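Local coordinates for protein beta-lactamase (PDB 3P09) that probably hydrolyses beta-lactam antibiotics to substituted beta-amino acids as a class A beta-lactamase, and so is associated with antibiotic resistance, at residues Y58-I62 with I257-N261; L150-T155 with A180-D184. All coordinates share one frame. Residues are numbered along the deposited sequence.

Contact 1 of 2, residues Y58-I62 with I257-N261; sequences YHFPI and ILYTN
Two extended segments pack here through side chains, with no hydrogen bond between them. Strand 60-61 pairs with 175-176, whereas 257-260 ends an inner strand of the five-stranded antiparallel sheet; the closest CA atoms are those of Phe60 and Thr260, 6.5 Å apart. Along 257-261, Ile257, already within strand 253-260, makes no contact with 58-62. The CA-to-CB bond of Leu258 is directed toward 58-62, and its CB lies over one face of the Phe60 ring, 3.8 Å from the centroid and 22° off the normal, a CH-pi contact. Phe60, with chi1 m and chi2 near 80°, reaches the strand backbone, placing its CE2 3.4 Å from Leu258 O. Tyr259 points away, and its OH is hydrogen-bonded to Asp36 O, but its N lies 3.9 Å from Phe60 CD2. Thr260 (chi1 t) points back: its CG2 is 3.5 Å from Phe60 CD2, and its OG1, hydrogen-bonded to Tyr236 O, is 3.7 Å from Pro61 CD. Thus the connection leading to Ser64, probably the nucleophile of the SxxK motif, packs against the sheet of the alpha/beta domain. With the Tyr259 and Thr260 hydroxyls hydrogen-bonded to other partners, apolar packing around one buried aromatic ring holds this contact together.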
ATOM      1  N   TYR A  58       0.690  11.526  11.666  1.00 19.10           N
ATOM      2  CA  TYR A  58       1.191  12.486  10.690  1.00 20.75           C
ATOM      3  C   TYR A  58       0.700  12.052   9.302  1.00 23.55           C
ATOM      4  O   TYR A  58       0.609  10.853   9.027  1.00 22.75           O
ATOM      5  CB  TYR A  58       2.714  12.483  10.709  1.00 21.73           C
ATOM      6  CG  TYR A  58       3.363  13.645   9.984  1.00 20.29           C
ATOM      7  CD1 TYR A  58       3.758  13.530   8.653  1.00 24.28           C
ATOM      8  CD2 TYR A  58       3.602  14.853  10.642  1.00 25.95           C
ATOM      9  CE1 TYR A  58       4.372  14.589   8.000  1.00 27.94           C
ATOM     10  CE2 TYR A  58       4.205  15.916   9.996  1.00 31.06           C
ATOM     11  CZ  TYR A  58       4.586  15.779   8.677  1.00 33.20           C
ATOM     12  OH  TYR A  58       5.191  16.831   8.032  1.00 33.65           O
ATOM     13  N   HIS A  59       0.385  13.014   8.438  1.00 18.96           N
ATOM     14  CA  HIS A  59      -0.108  12.689   7.099  1.00 18.44           C
ATOM     15  C   HIS A  59       1.024  12.694   6.068  1.00 20.34           C
ATOM     16  O   HIS A  59       1.812  13.643   5.993  1.00 20.60           O
ATOM     17  CB  HIS A  59      -1.220  13.660   6.668  1.00 19.94           C
ATOM     18  CG  HIS A  59      -2.519  13.458   7.386  1.00 26.67           C
ATOM     19  ND1 HIS A  59      -3.632  12.927   6.772  1.00 38.39           N
ATOM     20  CD2 HIS A  59      -2.890  13.738   8.658  1.00 31.87           C
ATOM     21  CE1 HIS A  59      -4.629  12.878   7.636  1.00 35.79           C
ATOM     22  NE2 HIS A  59      -4.204  13.362   8.790  1.00 30.15           N
ATOM     23  N   PHE A  60       1.076  11.619   5.282  1.00 18.13           N
ATOM     24  CA  PHE A  60       2.102  11.365   4.286  1.00 16.67           C
ATOM     25  C   PHE A  60       1.436  11.136   2.922  1.00 16.80           C
ATOM     26  O   PHE A  60       0.368  10.545   2.839  1.00 19.00           O
ATOM     27  CB  PHE A  60       2.840  10.056   4.622  1.00 14.07           C
ATOM     28  CG  PHE A  60       3.677  10.111   5.882  1.00 18.02           C
ATOM     29  CD1 PHE A  60       3.088   9.966   7.133  1.00 20.10           C
ATOM     30  CD2 PHE A  60       5.054  10.278   5.803  1.00 19.55           C
ATOM     31  CE1 PHE A  60       3.851   9.999   8.288  1.00 17.33           C
ATOM     32  CE2 PHE A  60       5.837  10.320   6.955  1.00 17.65           C
ATOM     33  CZ  PHE A  60       5.237  10.183   8.202  1.00 19.22           C
ATOM     34  N   PRO A  61       2.098  11.553   1.838  1.00 19.42           N
ATOM     35  CA  PRO A  61       1.612  11.154   0.505  1.00 16.89           C
ATOM     36  C   PRO A  61       1.359   9.639   0.460  1.00 17.28           C
ATOM     37  O   PRO A  61       2.224   8.870   0.880  1.00 21.81           O
ATOM     38  CB  PRO A  61       2.791  11.503  -0.414  1.00 17.24           C
ATOM     39  CG  PRO A  61       3.480  12.654   0.302  1.00 21.51           C
ATOM     40  CD  PRO A  61       3.349  12.329   1.786  1.00 15.40           C
ATOM     41  N   ILE A  62       0.200   9.214  -0.030  1.00 14.78           N
ATOM     42  CA  ILE A  62      -0.098   7.784  -0.086  1.00 13.67           C
ATOM     43  C   ILE A  62       0.544   7.142  -1.324  1.00 19.97           C
ATOM     44  O   ILE A  62       0.969   5.995  -1.285  1.00 18.50           O
ATOM     45  CB  ILE A  62      -1.628   7.506  -0.026  1.00 21.33           C
ATOM     46  CG1 ILE A  62      -1.892   6.007   0.210  1.00 18.56           C
ATOM     47  CG2 ILE A  62      -2.344   8.016  -1.280  1.00 18.32           C
ATOM     48  CD1 ILE A  62      -3.388   5.664   0.387  1.00 21.78           C
ATOM     49  N   ILE A 257       5.230   1.696   7.072  1.00 18.51           N
ATOM     50  CA  ILE A 257       6.327   2.654   7.213  1.00 16.08           C
ATOM     51  C   ILE A 257       6.234   3.657   6.068  1.00 20.86           C
ATOM     52  O   ILE A 257       6.312   3.272   4.896  1.00 21.23           O
ATOM     53  CB  ILE A 257       7.704   1.956   7.166  1.00 14.32           C
ATOM     54  CG1 ILE A 257       7.800   0.871   8.241  1.00 23.99           C
ATOM     55  CG2 ILE A 257       8.811   2.978   7.321  1.00 23.24           C
ATOM     56  CD1 ILE A 257       9.099   0.074   8.201  1.00 24.39           C
ATOM     57  N   LEU A 258       6.015   4.931   6.403  1.00 17.37           N
ATOM     58  CA  LEU A 258       5.854   5.973   5.394  1.00 15.76           C
ATOM     59  C   LEU A 258       6.955   6.997   5.612  1.00 22.25           C
ATOM     60  O   LEU A 258       7.330   7.288   6.754  1.00 19.14           O
ATOM     61  CB  LEU A 258       4.483   6.643   5.506  1.00 15.03           C
ATOM     62  CG  LEU A 258       3.297   5.675   5.718  1.00 16.32           C
ATOM     63  CD1 LEU A 258       1.992   6.454   5.845  1.00 14.58           C
ATOM     64  CD2 LEU A 258       3.169   4.649   4.611  1.00 17.68           C
ATOM     65  N   TYR A 259       7.492   7.534   4.528  1.00 15.74           N
ATOM     66  CA  TYR A 259       8.581   8.492   4.657  1.00 19.96           C
ATOM     67  C   TYR A 259       8.345   9.625   3.678  1.00 19.85           C
ATOM     68  O   TYR A 259       7.974   9.378   2.535  1.00 19.50           O
ATOM     69  CB  TYR A 259       9.953   7.836   4.401  1.00 19.69           C
ATOM     70  CG  TYR A 259      11.055   8.858   4.342  1.00 21.08           C
ATOM     71  CD1 TYR A 259      11.494   9.487   5.496  1.00 20.61           C
ATOM     72  CD2 TYR A 259      11.638   9.228   3.128  1.00 18.01           C
ATOM     73  CE1 TYR A 259      12.484  10.463   5.449  1.00 21.01           C
ATOM     74  CE2 TYR A 259      12.640  10.199   3.077  1.00 20.74           C
ATOM     75  CZ  TYR A 259      13.054  10.812   4.245  1.00 25.62           C
ATOM     76  OH  TYR A 259      14.040  11.783   4.222  1.00 27.92           O
ATOM     77  N   THR A 260       8.541  10.858   4.130  1.00 18.54           N
ATOM     78  CA  THR A 260       8.457  11.998   3.228  1.00 22.59           C
ATOM     79  C   THR A 260       9.313  13.144   3.745  1.00 24.72           C
ATOM     80  O   THR A 260       9.570  13.253   4.951  1.00 23.53           O
ATOM     81  CB  THR A 260       6.983  12.461   3.024  1.00 23.09           C
ATOM     82  OG1 THR A 260       6.902  13.359   1.911  1.00 21.00           O
ATOM     83  CG2 THR A 260       6.446  13.139   4.265  1.00 19.29           C
ATOM     84  N   ASN A 261       9.784  13.976   2.826  1.00 21.96           N
ATOM     85  CA  ASN A 261      10.480  15.210   3.189  1.00 20.75           C
ATOM     86  C   ASN A 261       9.631  16.350   2.666  1.00 23.24           C
ATOM     87  O   ASN A 261       9.731  16.719   1.500  1.00 23.52           O
ATOM     88  CB  ASN A 261      11.891  15.237   2.570  1.00 27.52           C
ATOM     89  CG  ASN A 261      12.676  16.497   2.920  1.00 29.85           C
ATOM     90  OD1 ASN A 261      12.135  17.457   3.479  1.00 25.97           O
ATOM     91  ND2 ASN A 261      13.966  16.503   2.565  1.00 29.53           N
TER

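Contact 2 of 2, residues L150-T155 with A180-D184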
ATOM      1  N   LEU A 150     -14.356   0.854   5.750  1.00 26.38           N
ATOM      2  CA  LEU A 150     -13.247   0.239   6.478  1.00 30.33           C
ATOM      3  C   LEU A 150     -13.013   0.860   7.845  1.00 31.18           C
ATOM      4  O   LEU A 150     -12.304   0.284   8.673  1.00 36.45           O
ATOM      5  CB  LEU A 150     -11.942   0.347   5.682  1.00 25.84           C
ATOM      6  CG  LEU A 150     -11.644  -0.696   4.610  1.00 30.33           C
ATOM      7  CD1 LEU A 150     -10.290  -0.406   3.982  1.00 25.66           C
ATOM      8  CD2 LEU A 150     -11.668  -2.102   5.197  1.00 31.90           C
ATOM      9  N   GLY A 151     -13.592   2.037   8.082  1.00 25.79           N
ATOM     10  CA  GLY A 151     -13.352   2.753   9.323  1.00 28.46           C
ATOM     11  C   GLY A 151     -12.248   3.793   9.194  1.00 31.38           C
ATOM     12  O   GLY A 151     -11.806   4.369  10.191  1.00 30.54           O
ATOM     13  N   ASP A 152     -11.818   4.041   7.959  1.00 26.68           N
ATOM     14  CA  ASP A 152     -10.719   4.966   7.685  1.00 24.85           C
ATOM     15  C   ASP A 152     -11.238   6.361   7.355  1.00 26.75           C
ATOM     16  O   ASP A 152     -11.749   6.596   6.259  1.00 26.30           O
ATOM     17  CB  ASP A 152      -9.880   4.445   6.511  1.00 19.14           C
ATOM     18  CG  ASP A 152      -8.653   5.306   6.242  1.00 28.60           C
ATOM     19  OD1 ASP A 152      -8.618   6.460   6.725  1.00 27.64           O
ATOM     20  OD2 ASP A 152      -7.723   4.832   5.548  1.00 25.02           O
ATOM     21  N   ASN A 153     -11.094   7.287   8.295  1.00 25.67           N
ATOM     22  CA  ASN A 153     -11.495   8.675   8.063  1.00 27.34           C
ATOM     23  C   ASN A 153     -10.306   9.621   7.900  1.00 30.28           C
ATOM     24  O   ASN A 153     -10.467  10.841   7.969  1.00 35.86           O
ATOM     25  CB  ASN A 153     -12.383   9.183   9.202  1.00 31.94           C
ATOM     26  CG  ASN A 153     -13.596   8.312   9.422  1.00 38.11           C
ATOM     27  OD1 ASN A 153     -13.767   7.732  10.496  1.00 44.87           O
ATOM     28  ND2 ASN A 153     -14.443   8.197   8.399  1.00 34.85           N
ATOM     29  N   ASP A 154      -9.115   9.065   7.698  1.00 24.89           N
ATOM     30  CA  ASP A 154      -7.912   9.889   7.559  1.00 26.40           C
ATOM     31  C   ASP A 154      -7.413   9.936   6.113  1.00 26.78           C
ATOM     32  O   ASP A 154      -6.840  10.925   5.676  1.00 30.07           O
ATOM     33  CB  ASP A 154      -6.787   9.382   8.475  1.00 24.79           C
ATOM     34  CG  ASP A 154      -7.068   9.640   9.950  1.00 37.85           C
ATOM     35  OD1 ASP A 154      -7.778  10.616  10.261  1.00 46.10           O
ATOM     36  OD2 ASP A 154      -6.561   8.874  10.799  1.00 47.22           O
ATOM     37  N   THR A 155      -7.639   8.859   5.380  1.00 21.90           N
ATOM     38  CA  THR A 155      -7.151   8.736   4.007  1.00 21.24           C
ATOM     39  C   THR A 155      -8.032   9.527   3.040  1.00 24.56           C
ATOM     40  O   THR A 155      -9.237   9.300   2.968  1.00 25.79           O
ATOM     41  CB  THR A 155      -7.117   7.251   3.603  1.00 24.10           C
ATOM     42  OG1 THR A 155      -6.167   6.577   4.431  1.00 24.56           O
ATOM     43  CG2 THR A 155      -6.721   7.074   2.144  1.00 20.85           C
ATOM     44  N   ALA A 180      -3.816   4.807  10.000  1.00 23.47           N
ATOM     45  CA  ALA A 180      -4.990   4.509   9.198  1.00 23.97           C
ATOM     46  C   ALA A 180      -4.693   3.444   8.150  1.00 23.10           C
ATOM     47  O   ALA A 180      -5.463   2.491   7.975  1.00 19.61           O
ATOM     48  CB  ALA A 180      -5.544   5.790   8.535  1.00 21.81           C
ATOM     49  N   ILE A 181      -3.580   3.612   7.448  1.00 18.41           N
ATOM     50  CA  ILE A 181      -3.273   2.738   6.326  1.00 14.09           C
ATOM     51  C   ILE A 181      -2.896   1.344   6.817  1.00 18.69           C
ATOM     52  O   ILE A 181      -3.165   0.363   6.143  1.00 18.34           O
ATOM     53  CB  ILE A 181      -2.159   3.304   5.434  1.00 19.39           C
ATOM     54  CG1 ILE A 181      -2.208   2.635   4.058  1.00 20.15           C
ATOM     55  CG2 ILE A 181      -0.784   3.141   6.103  1.00 19.78           C
ATOM     56  CD1 ILE A 181      -3.483   2.980   3.295  1.00 19.84           C
ATOM     57  N   THR A 182      -2.324   1.259   8.017  1.00 16.43           N
ATOM     58  CA  THR A 182      -1.906  -0.024   8.584  1.00 20.57           C
ATOM     59  C   THR A 182      -3.104  -0.781   9.160  1.00 20.46           C
ATOM     60  O   THR A 182      -3.225  -1.985   8.973  1.00 20.32           O
ATOM     61  CB  THR A 182      -0.801   0.164   9.671  1.00 20.05           C
ATOM     62  OG1 THR A 182       0.347   0.768   9.076  1.00 21.14           O
ATOM     63  CG2 THR A 182      -0.366  -1.170  10.276  1.00 18.54           C
ATOM     64  N   LYS A 183      -3.981  -0.083   9.874  1.00 21.82           N
ATOM     65  CA  LYS A 183      -5.259  -0.675  10.267  1.00 22.52           C
ATOM     66  C   LYS A 183      -6.016  -1.185   9.024  1.00 22.19           C
ATOM     67  O   LYS A 183      -6.653  -2.239   9.058  1.00 21.34           O
ATOM     68  CB  LYS A 183      -6.110   0.328  11.064  1.00 20.80           C
ATOM     69  CG  LYS A 183      -5.565   0.613  12.475  1.00 19.64           C
ATOM     70  CD  LYS A 183      -6.590   1.308  13.385  1.00 30.63           C
ATOM     71  CE  LYS A 183      -7.284   2.438  12.679  1.00 44.57           C
ATOM     72  NZ  LYS A 183      -8.496   2.913  13.424  1.00 52.33           N
ATOM     73  N   ASP A 184      -5.930  -0.448   7.920  1.00 18.63           N
ATOM     74  CA  ASP A 184      -6.630  -0.847   6.691  1.00 19.65           C
ATOM     75  C   ASP A 184      -6.148  -2.183   6.139  1.00 21.45           C
ATOM     76  O   ASP A 184      -6.951  -3.042   5.791  1.00 24.52           O
ATOM     77  CB  ASP A 184      -6.454   0.197   5.588  1.00 21.91           C
ATOM     78  CG  ASP A 184      -7.260   1.455   5.836  1.00 27.07           C
ATOM     79  OD1 ASP A 184      -8.168   1.432   6.703  1.00 22.36           O
ATOM     80  OD2 ASP A 184      -6.986   2.464   5.151  1.00 24.70           O
TER
HETATM   81  O   HOH W   1      -9.727   0.901   9.361  1.00 50.34           O
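An Asx turn, following a Schellman motif at the end of helix 140-149, forms the loop side of this buried contact with helix 178-190. Gly151 has the positive phi (95°) of the Schellman motif, and a CB at these backbone angles would jam against the carbonyl oxygen of Leu150. Next comes Asp152, with chi1 t: its OD1 accepts hydrogen bonds from Asp154 N (2.8 Å) and Thr155 N (2.9 Å), while Thr155 OG1 donates to Asp152 OD2 over 2.6 Å. The same OD2 sits 2.5 Å from Asp184 OD2, so short a separation between two acids that one of them probably holds a proton. As in other class A beta-lactamases, the chain between the segments probably contains the omega loop, which borders the active site; the contact would then join the chain before and after it. Ala180, one helical turn before Asp184, is the small residue facing the turn: its CB is 3.6 Å from Asp152 OD1 and 3.8 Å from Asp154 CB. At the other end of the interface, Leu150 CD1 approaches Asp184 OD1 to 3.9 Å, and a water oxygen lies 2.7 Å from Leu150 O and 3.1 Å from Asp184 OD1, within hydrogen-bonding reach of both. Leu69 of helix 66-80 touches both Leu150 and Asp184, and Thr155 OG1 is also hydrogen-bonded to Thr176 OG1.

How the contacts relate
The centres of the two contacts lie about 14 Å apart, and both belong to the same beta-lactamase fold. In chain order 58-62 comes first, then the two segments of contact 2, and finally 257-261, so the shorter-range contact falls within the long span joined by contact 1. They meet directly: Ile62 CD1 lies 4.0 Å from both Ile181 CD1 and Thr155 CG2, and His59 CE1 is 3.5 Å from Asp154 O. Thr176 links them as well, pairing through its backbone with Phe60 and through its hydroxyl with Thr155. Helix 178-190 borders both, so the segment leading to the probable SxxK serine is packed between the sheet and the region flanking the probable omega loop.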